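Local coordinates for peptide synthetase, module 7 (Actinoplanes teichomyceticus, PDB 4TX3), which belongs to the condensation-domain family of non-ribosomal peptide synthetases and probably serves peptide-antibiotic assembly, likely by docking cytochrome P450 enzymes, at residues Ala248-Ala253 and Gln445-Pro450; Val310-Ser315 and Ala325-Ala330; Asp317-Glu322 and Gly451-Asp456. One frame throughout, in Å; residues are numbered along the deposited sequence.

Interaction 1 (Ala248-Ala253 and Gln445-Pro450)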
loop_
_atom_site.group_PDB
_atom_site.type_symbol
_atom_site.label_atom_id
_atom_site.label_comp_id
_atom_site.label_asym_id
_atom_site.label_seq_id
_atom_site.Cartn_x
_atom_site.Cartn_y
_atom_site.Cartn_z
ATOM N N ALA B 248 -18.777 -16.641 -7.532
ATOM C CA ALA B 248 -18.394 -16.350 -8.909
ATOM C C ALA B 248 -19.607 -16.147 -9.824
ATOM O O ALA B 248 -19.574 -15.308 -10.729
ATOM C CB ALA B 248 -17.483 -17.464 -9.450
ATOM N N ARG B 249 -20.675 -16.904 -9.595
ATOM C CA ARG B 249 -21.924 -16.699 -10.346
ATOM C C ARG B 249 -22.531 -15.318 -10.096
ATOM O O ARG B 249 -23.081 -14.704 -11.011
ATOM C CB ARG B 249 -22.960 -17.773 -9.999
ATOM C CG ARG B 249 -22.851 -19.023 -10.846
ATOM C CD ARG B 249 -23.754 -18.938 -12.060
ATOM N NE ARG B 249 -24.920 -19.812 -11.950
ATOM C CZ ARG B 249 -26.032 -19.660 -12.663
ATOM N NH1 ARG B 249 -26.138 -18.648 -13.523
ATOM N NH2 ARG B 249 -27.047 -20.503 -12.498
ATOM N N LEU B 250 -22.452 -14.851 -8.850
ATOM C CA LEU B 250 -22.901 -13.512 -8.495
ATOM C C LEU B 250 -22.130 -12.450 -9.259
ATOM O O LEU B 250 -22.687 -11.443 -9.672
ATOM C CB LEU B 250 -22.735 -13.264 -7.005
ATOM C CG LEU B 250 -23.985 -13.224 -6.137
ATOM C CD1 LEU B 250 -23.565 -12.748 -4.772
ATOM C CD2 LEU B 250 -25.041 -12.311 -6.735
ATOM N N ALA B 251 -20.837 -12.683 -9.434
ATOM C CA ALA B 251 -19.990 -11.755 -10.158
ATOM C C ALA B 251 -20.353 -11.704 -11.642
ATOM O O ALA B 251 -20.142 -10.691 -12.295
ATOM C CB ALA B 251 -18.525 -12.133 -9.975
ATOM N N GLU B 252 -20.895 -12.794 -12.185
ATOM C CA GLU B 252 -21.276 -12.805 -13.599
ATOM C C GLU B 252 -22.366 -11.783 -13.887
ATOM O O GLU B 252 -22.350 -11.115 -14.922
ATOM C CB GLU B 252 -21.747 -14.185 -14.033
ATOM C CG GLU B 252 -20.635 -15.175 -14.277
ATOM C CD GLU B 252 -21.117 -16.603 -14.119
ATOM O OE1 GLU B 252 -20.379 -17.408 -13.516
ATOM O OE2 GLU B 252 -22.243 -16.918 -14.574
ATOM N N ALA B 253 -23.318 -11.663 -12.970
ATOM C CA ALA B 253 -24.340 -10.631 -13.095
ATOM C C ALA B 253 -23.815 -9.249 -12.663
ATOM O O ALA B 253 -24.552 -8.275 -12.749
ATOM C CB ALA B 253 -25.574 -11.014 -12.297
ATOM N N GLN B 445 -29.379 -18.339 -3.810
ATOM C CA GLN B 445 -30.546 -18.326 -4.710
ATOM C C GLN B 445 -30.450 -17.260 -5.788
ATOM O O GLN B 445 -30.750 -17.483 -6.959
ATOM C CB GLN B 445 -31.842 -18.098 -3.921
ATOM C CG GLN B 445 -32.021 -19.037 -2.763
ATOM C CD GLN B 445 -33.156 -18.619 -1.857
ATOM O OE1 GLN B 445 -34.194 -18.128 -2.315
ATOM N NE2 GLN B 445 -32.962 -18.798 -0.557
ATOM N N VAL B 446 -30.040 -16.086 -5.366
ATOM C CA VAL B 446 -30.033 -14.938 -6.231
ATOM C C VAL B 446 -28.870 -15.088 -7.227
ATOM O O VAL B 446 -28.957 -14.661 -8.382
ATOM C CB VAL B 446 -29.968 -13.648 -5.362
ATOM C CG1 VAL B 446 -28.902 -12.719 -5.819
ATOM C CG2 VAL B 446 -31.338 -12.971 -5.300
ATOM N N ALA B 447 -27.801 -15.746 -6.792
ATOM C CA ALA B 447 -26.685 -16.074 -7.688
ATOM C C ALA B 447 -27.096 -17.030 -8.800
ATOM O O ALA B 447 -26.743 -16.826 -9.958
ATOM C CB ALA B 447 -25.544 -16.669 -6.914
ATOM N N GLU B 448 -27.821 -18.085 -8.449
ATOM C CA GLU B 448 -28.287 -19.021 -9.464
ATOM C C GLU B 448 -29.424 -18.427 -10.318
ATOM O O GLU B 448 -29.466 -18.621 -11.536
ATOM C CB GLU B 448 -28.737 -20.329 -8.813
ATOM C CG GLU B 448 -29.752 -21.101 -9.647
ATOM C CD GLU B 448 -29.550 -22.611 -9.609
ATOM O OE1 GLU B 448 -29.485 -23.170 -8.491
ATOM O OE2 GLU B 448 -29.448 -23.234 -10.697
ATOM N N ASP B 449 -30.324 -17.680 -9.678
ATOM C CA ASP B 449 -31.509 -17.144 -10.351
ATOM C C ASP B 449 -31.694 -15.645 -10.130
ATOM O O ASP B 449 -32.519 -15.221 -9.317
ATOM C CB ASP B 449 -32.748 -17.889 -9.867
ATOM C CG ASP B 449 -34.007 -17.417 -10.550
ATOM O OD1 ASP B 449 -33.909 -16.793 -11.650
ATOM O OD2 ASP B 449 -35.089 -17.679 -9.971
ATOM N N PRO B 450 -30.950 -14.827 -10.878
ATOM C CA PRO B 450 -30.915 -13.390 -10.574
ATOM C C PRO B 450 -32.232 -12.671 -10.899
ATOM O O PRO B 450 -32.336 -11.453 -10.686
ATOM C CB PRO B 450 -29.757 -12.877 -11.444
ATOM C CG PRO B 450 -29.664 -13.842 -12.560
ATOM C CD PRO B 450 -30.134 -15.177 -12.051
HETATM O O HOH W 1 -25.671 -14.535 -11.332
#
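Leu250 and Ala447 bring helix 244-255 and the end of helix 429-448 together, their CA atoms 4.6 Å apart. So short a spacing suits the small residue on the second helix. The methyl of Ala447 points into the contact, its CB lying 3.9 Å from Leu250 CG. Leu250 turns its CD2 branch toward Val446 CG1, at 4.0 Å, the two side chains passing at a slant. Both Leu250 and Val446 also touch Phe320 of helix 320-334, so this apolar side of the contact is closed by a third helix. It is plain helix-helix packing in the C-terminal half of the condensation-domain fold, joining the helix that follows strand 235-242 to the last long helix of the chain. A water links the backbones by donating to Arg249 O at 2.6 Å and to Ala447 O at 2.9 Å, which gives both carbonyls a partner. On the exposed side Arg249 leaves its helix toward the other segment and then bends, with chi2 -93° turning CD and chi3 -107° turning NE. Its guanidinium comes to lie with one face over Ala447 O, which sits toward the rim, and over Glu448 CA. Arg249 NH2 is 3.2 Å from Glu448 O, at an angle too poor for a hydrogen bond. The Glu448 carboxylate, its OE2 4.1 Å from Arg249 NH2, would add attraction without a salt bridge.

Interaction 2 (Val310-Ser315 and Ala325-Ala330)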
loop_
_atom_site.group_PDB
_atom_site.type_symbol
_atom_site.label_atom_id
_atom_site.label_comp_id
_atom_site.label_asym_id
_atom_site.label_seq_id
_atom_site.Cartn_x
_atom_site.Cartn_y
_atom_site.Cartn_z
ATOM N N VAL B 310 -27.628 4.773 2.360
ATOM C CA VAL B 310 -28.309 4.709 1.077
ATOM C C VAL B 310 -29.709 4.164 1.277
ATOM O O VAL B 310 -29.913 3.107 1.884
ATOM C CB VAL B 310 -27.528 3.865 0.052
ATOM C CG1 VAL B 310 -28.364 3.649 -1.205
ATOM C CG2 VAL B 310 -26.208 4.571 -0.293
ATOM N N ARG B 311 -30.682 4.931 0.805
ATOM C CA ARG B 311 -32.069 4.568 0.967
ATOM C C ARG B 311 -32.494 3.755 -0.237
ATOM O O ARG B 311 -32.196 4.117 -1.376
ATOM C CB ARG B 311 -32.932 5.815 1.124
ATOM C CG ARG B 311 -34.385 5.546 1.393
ATOM C CD ARG B 311 -35.146 6.856 1.374
ATOM N NE ARG B 311 -36.518 6.699 1.831
ATOM C CZ ARG B 311 -37.294 7.710 2.199
ATOM N NH1 ARG B 311 -36.824 8.950 2.160
ATOM N NH2 ARG B 311 -38.532 7.483 2.617
ATOM N N THR B 312 -33.181 2.647 0.003
ATOM C CA THR B 312 -33.584 1.807 -1.109
ATOM C C THR B 312 -35.075 1.555 -1.031
ATOM O O THR B 312 -35.608 1.332 0.045
ATOM C CB THR B 312 -32.787 0.479 -1.117
ATOM O OG1 THR B 312 -31.403 0.774 -1.364
ATOM C CG2 THR B 312 -33.279 -0.438 -2.213
ATOM N N ASP B 313 -35.745 1.638 -2.176
ATOM C CA ASP B 313 -37.177 1.387 -2.252
ATOM C C ASP B 313 -37.455 0.013 -2.851
ATOM O O ASP B 313 -37.126 -0.234 -4.006
ATOM C CB ASP B 313 -37.857 2.481 -3.075
ATOM C CG ASP B 313 -39.339 2.194 -3.349
ATOM O OD1 ASP B 313 -39.963 1.372 -2.643
ATOM O OD2 ASP B 313 -39.889 2.821 -4.277
ATOM N N LEU B 314 -38.089 -0.863 -2.071
ATOM C CA LEU B 314 -38.303 -2.254 -2.485
ATOM C C LEU B 314 -39.758 -2.608 -2.779
ATOM O O LEU B 314 -40.137 -3.777 -2.716
ATOM C CB LEU B 314 -37.767 -3.208 -1.419
ATOM C CG LEU B 314 -36.268 -3.020 -1.201
ATOM C CD1 LEU B 314 -36.011 -2.423 0.179
ATOM C CD2 LEU B 314 -35.521 -4.319 -1.391
ATOM N N SER B 315 -40.569 -1.614 -3.116
ATOM C CA SER B 315 -41.967 -1.877 -3.433
ATOM C C SER B 315 -42.119 -2.567 -4.788
ATOM O O SER B 315 -41.209 -2.525 -5.616
ATOM C CB SER B 315 -42.780 -0.573 -3.406
ATOM O OG SER B 315 -42.284 0.370 -4.341
ATOM N N ALA B 325 -30.320 -2.495 -9.662
ATOM C CA ALA B 325 -30.378 -1.277 -10.450
ATOM C C ALA B 325 -30.863 -0.079 -9.615
ATOM O O ALA B 325 -30.363 1.040 -9.797
ATOM C CB ALA B 325 -31.272 -1.485 -11.671
ATOM N N ARG B 326 -31.810 -0.301 -8.697
ATOM C CA ARG B 326 -32.246 0.776 -7.786
ATOM C C ARG B 326 -31.141 1.183 -6.806
ATOM O O ARG B 326 -30.960 2.371 -6.518
ATOM C CB ARG B 326 -33.489 0.369 -6.994
ATOM C CG ARG B 326 -34.751 0.325 -7.798
ATOM C CD ARG B 326 -35.937 -0.138 -6.972
ATOM N NE ARG B 326 -36.973 -0.702 -7.838
ATOM C CZ ARG B 326 -38.099 -1.265 -7.407
ATOM N NH1 ARG B 326 -38.371 -1.348 -6.105
ATOM N NH2 ARG B 326 -38.961 -1.742 -8.291
ATOM N N VAL B 327 -30.423 0.188 -6.284
ATOM C CA VAL B 327 -29.294 0.428 -5.393
ATOM C C VAL B 327 -28.228 1.222 -6.131
ATOM O O VAL B 327 -27.745 2.244 -5.648
ATOM C CB VAL B 327 -28.690 -0.904 -4.862
ATOM C CG1 VAL B 327 -27.257 -0.708 -4.331
ATOM C CG2 VAL B 327 -29.601 -1.523 -3.810
ATOM N N GLN B 328 -27.894 0.750 -7.324
ATOM C CA GLN B 328 -26.804 1.307 -8.096
ATOM C C GLN B 328 -27.125 2.732 -8.508
ATOM O O GLN B 328 -26.258 3.604 -8.487
ATOM C CB GLN B 328 -26.525 0.424 -9.311
ATOM C CG GLN B 328 -25.523 0.990 -10.297
ATOM C CD GLN B 328 -25.272 0.040 -11.466
ATOM O OE1 GLN B 328 -25.775 -1.098 -11.480
ATOM N NE2 GLN B 328 -24.493 0.498 -12.452
ATOM N N GLU B 329 -28.377 2.979 -8.865
ATOM C CA GLU B 329 -28.774 4.332 -9.195
ATOM C C GLU B 329 -28.666 5.250 -7.973
ATOM O O GLU B 329 -28.081 6.327 -8.059
ATOM C CB GLU B 329 -30.192 4.357 -9.745
ATOM C CG GLU B 329 -30.665 5.746 -10.029
ATOM C CD GLU B 329 -31.927 5.761 -10.852
ATOM O OE1 GLU B 329 -33.016 5.925 -10.252
ATOM O OE2 GLU B 329 -31.831 5.607 -12.092
ATOM N N ALA B 330 -29.214 4.807 -6.841
ATOM C CA ALA B 330 -29.150 5.563 -5.593
ATOM C C ALA B 330 -27.716 5.847 -5.141
ATOM O O ALA B 330 -27.408 6.959 -4.719
ATOM C CB ALA B 330 -29.905 4.827 -4.496
#
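Val310 and Thr312 lie opposite Ala330 and Val327, where strand 310-313 and helix 325-330 run roughly antiparallel, their axes 8.3 Å apart and their directions at 147°. This is a strand-turn-helix unit: the chain leaves strand 306-313, turns, and comes back over it as helix 320-334. Along the strand the packing is mostly apolar. Val310 CG1 reaches the methyl of Ala330, CB, at 3.8 Å, and the same methyl rests against the carbonyl oxygen of Arg311. Val327 presents its CG2 branch, placed beside its own backbone N, to Thr312, whose OG1 is 3.8 Å away and whose CG2 lies a little farther off. At the strand end the contact becomes polar. Arg326 has CG anti to its carbonyl carbon (chi1 -72°) and runs extended from CG to NE, with CD passing 3.2 Å from Asp313 O. Arg326 NH1 then makes two nearly straight hydrogen bonds, to Asp313 O at 2.7 Å and to Ser315 O at 3.1 Å. Both acceptors lie close to the guanidinium plane; Ser315 O is met on a lone pair, whereas the donor is tilted from the Asp313 carbonyl plane. Two bonds from one nitrogen would hold the guanidinium against rotation. The connection opens with an Asx turn, Asp313 OD1 accepting from Ser315 N at 3.1 Å and from Ser315 OG at 3.0 Å, both on the same face of the carboxylate. Around this unit, Arg311, whose CB points away from the helix, makes a salt bridge to Asp281, strand 306-313 pairs with strand 281-288, and Val310 and Leu314 pack on helix 261-278.

Interaction 3 (Asp317-Glu322 and Gly451-Asp456)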
loop_
_atom_site.group_PDB
_atom_site.type_symbol
_atom_site.label_atom_id
_atom_site.label_comp_id
_atom_site.label_asym_id
_atom_site.label_seq_id
_atom_site.Cartn_x
_atom_site.Cartn_y
_atom_site.Cartn_z
ATOM N N ASP B 317 -42.659 -5.969 -5.405
ATOM C CA ASP B 317 -42.014 -7.280 -5.490
ATOM C C ASP B 317 -40.930 -7.377 -6.574
ATOM O O ASP B 317 -41.039 -8.181 -7.503
ATOM C CB ASP B 317 -43.068 -8.361 -5.716
ATOM C CG ASP B 317 -42.658 -9.695 -5.125
ATOM O OD1 ASP B 317 -42.126 -9.707 -3.989
ATOM O OD2 ASP B 317 -42.869 -10.729 -5.794
ATOM N N PRO B 318 -39.879 -6.560 -6.449
ATOM C CA PRO B 318 -38.813 -6.474 -7.454
ATOM C C PRO B 318 -37.978 -7.756 -7.603
ATOM O O PRO B 318 -37.708 -8.458 -6.626
ATOM C CB PRO B 318 -37.924 -5.338 -6.928
ATOM C CG PRO B 318 -38.642 -4.760 -5.735
ATOM C CD PRO B 318 -39.552 -5.799 -5.232
ATOM N N THR B 319 -37.577 -8.057 -8.831
ATOM C CA THR B 319 -36.521 -9.038 -9.047
ATOM C C THR B 319 -35.242 -8.545 -8.378
ATOM O O THR B 319 -35.074 -7.330 -8.155
ATOM C CB THR B 319 -36.225 -9.253 -10.522
ATOM O OG1 THR B 319 -35.599 -8.070 -11.045
ATOM C CG2 THR B 319 -37.501 -9.543 -11.284
ATOM N N PHE B 320 -34.348 -9.478 -8.064
ATOM C CA PHE B 320 -33.030 -9.132 -7.542
ATOM C C PHE B 320 -32.363 -8.093 -8.419
ATOM O O PHE B 320 -31.837 -7.091 -7.927
ATOM C CB PHE B 320 -32.136 -10.375 -7.442
ATOM C CG PHE B 320 -30.695 -10.062 -7.190
ATOM C CD1 PHE B 320 -30.282 -9.576 -5.955
ATOM C CD2 PHE B 320 -29.747 -10.235 -8.192
ATOM C CE1 PHE B 320 -28.948 -9.271 -5.729
ATOM C CE2 PHE B 320 -28.404 -9.938 -7.969
ATOM C CZ PHE B 320 -28.000 -9.462 -6.740
ATOM N N LEU B 321 -32.398 -8.337 -9.724
ATOM C CA LEU B 321 -31.770 -7.441 -10.688
ATOM C C LEU B 321 -32.403 -6.053 -10.651
ATOM O O LEU B 321 -31.703 -5.045 -10.793
ATOM C CB LEU B 321 -31.864 -8.018 -12.103
ATOM C CG LEU B 321 -30.962 -9.178 -12.498
ATOM C CD1 LEU B 321 -31.363 -9.635 -13.887
ATOM C CD2 LEU B 321 -29.505 -8.751 -12.461
ATOM N N GLU B 322 -33.718 -5.994 -10.463
ATOM C CA GLU B 322 -34.375 -4.702 -10.294
ATOM C C GLU B 322 -33.886 -3.988 -9.028
ATOM O O GLU B 322 -33.720 -2.754 -9.029
ATOM C CB GLU B 322 -35.903 -4.868 -10.282
ATOM C CG GLU B 322 -36.474 -5.062 -11.706
ATOM C CD GLU B 322 -37.907 -5.611 -11.759
ATOM O OE1 GLU B 322 -38.333 -6.317 -10.812
ATOM O OE2 GLU B 322 -38.600 -5.337 -12.772
ATOM N N GLY B 451 -33.227 -13.417 -11.380
ATOM C CA GLY B 451 -34.528 -12.849 -11.694
ATOM C C GLY B 451 -35.556 -13.107 -10.612
ATOM O O GLY B 451 -36.714 -12.684 -10.702
ATOM N N ARG B 452 -35.134 -13.810 -9.574
ATOM C CA ARG B 452 -36.019 -14.124 -8.471
ATOM C C ARG B 452 -36.490 -12.858 -7.737
ATOM O O ARG B 452 -35.719 -11.903 -7.553
ATOM C CB ARG B 452 -35.316 -15.083 -7.509
ATOM C CG ARG B 452 -36.172 -15.481 -6.325
ATOM C CD ARG B 452 -35.693 -16.782 -5.712
ATOM N NE ARG B 452 -35.393 -17.770 -6.739
ATOM C CZ ARG B 452 -35.265 -19.067 -6.487
ATOM N NH1 ARG B 452 -35.426 -19.514 -5.243
ATOM N NH2 ARG B 452 -34.983 -19.909 -7.477
ATOM N N ARG B 453 -37.758 -12.856 -7.325
ATOM C CA ARG B 453 -38.344 -11.714 -6.619
ATOM C C ARG B 453 -38.353 -11.956 -5.120
ATOM O O ARG B 453 -38.235 -13.106 -4.669
ATOM C CB ARG B 453 -39.767 -11.443 -7.106
ATOM C CG ARG B 453 -39.848 -11.229 -8.596
ATOM C CD ARG B 453 -41.273 -11.093 -9.107
ATOM N NE ARG B 453 -41.260 -10.947 -10.565
ATOM C CZ ARG B 453 -41.186 -9.781 -11.206
ATOM N NH1 ARG B 453 -41.134 -8.640 -10.524
ATOM N NH2 ARG B 453 -41.163 -9.753 -12.533
ATOM N N ILE B 454 -38.513 -10.868 -4.365
ATOM C CA ILE B 454 -38.488 -10.885 -2.905
ATOM C C ILE B 454 -39.388 -11.964 -2.300
ATOM O O ILE B 454 -38.998 -12.687 -1.363
ATOM C CB ILE B 454 -38.910 -9.507 -2.341
ATOM C CG1 ILE B 454 -37.877 -8.441 -2.703
ATOM C CG2 ILE B 454 -39.063 -9.572 -0.841
ATOM C CD1 ILE B 454 -38.168 -7.068 -2.088
ATOM N N SER B 455 -40.594 -12.063 -2.856
ATOM C CA SER B 455 -41.626 -12.980 -2.381
ATOM C C SER B 455 -41.327 -14.463 -2.663
ATOM O O SER B 455 -41.905 -15.337 -2.021
ATOM C CB SER B 455 -42.969 -12.619 -3.013
ATOM O OG SER B 455 -42.913 -12.827 -4.416
ATOM N N ASP B 456 -40.456 -14.738 -3.632
ATOM C CA ASP B 456 -40.025 -16.104 -3.910
ATOM C C ASP B 456 -38.749 -16.521 -3.182
ATOM O O ASP B 456 -38.224 -17.584 -3.468
ATOM C CB ASP B 456 -39.761 -16.329 -5.403
ATOM C CG ASP B 456 -40.823 -15.745 -6.297
ATOM O OD1 ASP B 456 -42.026 -15.780 -5.915
ATOM O OD2 ASP B 456 -40.431 -15.287 -7.411
#
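Thr319 and Arg453 face each other in a single beta bridge, just where a capping box formed by Thr319 and Glu322 begins helix 320-334. Phe320 N donates to Arg452 O at 2.8 Å on one side of the bridge, and Ile454 N makes a weak bond to Pro318 O on the other. The side chain of Arg453 runs forward along the loop, from Asp317 toward the start of the helix. Its CB lies near Asp317 OD2; CG and CD then pass Asp317 O, Arg453 CD at 3.3 Å. Extended as far as NE, the chain sets its guanidinium beneath the methyl of Thr319, CG2 standing 3.7 Å above Arg453 CZ over the centre of one face. Arg453 NH1 donates at the edge, nearly in plane, to Asp317 O at 3.1 Å. Glu322 OE1, 3.7 Å from Arg453 NH1, adds a long salt bridge of charge alone, well out of the plane, while also accepting from Thr319 N in the capping box. The Asp317 carboxylate turns to the short 3-10 segment 454-456, where Ser455 N gives OD1 a weak bond. An alanine in place of Asp317 would probably leave the Ser455 hydroxyl and amide without this acceptor and the 3-10 turn less firmly held. Beside the bridge, Pro318 CD packs on Ile454 CD1. The Ser455 hydroxyl, OG, donates to Asp317 OD2 on its syn side, 19° out of the carboxylate plane.

How the interactions relate
All three contacts cluster in one region well off the middle of the chain, within the C-terminal half of the condensation-domain fold. Interactions 1 and 3, centres 13 Å apart, use consecutive pieces of chain, the end of helix 429-448 and the loop after it; they touch where Phe320 packs on Val446 and Pro450 O nears Leu321 N. Interactions 2 and 3, also 13 Å apart between centres, share helix 320-334, and Leu314 meets Ile454 between them. Interactions 1 and 2 do not touch, their centres being 19 Å apart. In sequence, both segments of interaction 2 fall between the two of interaction 1, while interaction 3 alternates with both. Helix 320-334 thus ties the chain's final modelled helix to strand 306-313 and its antiparallel partner 281-288.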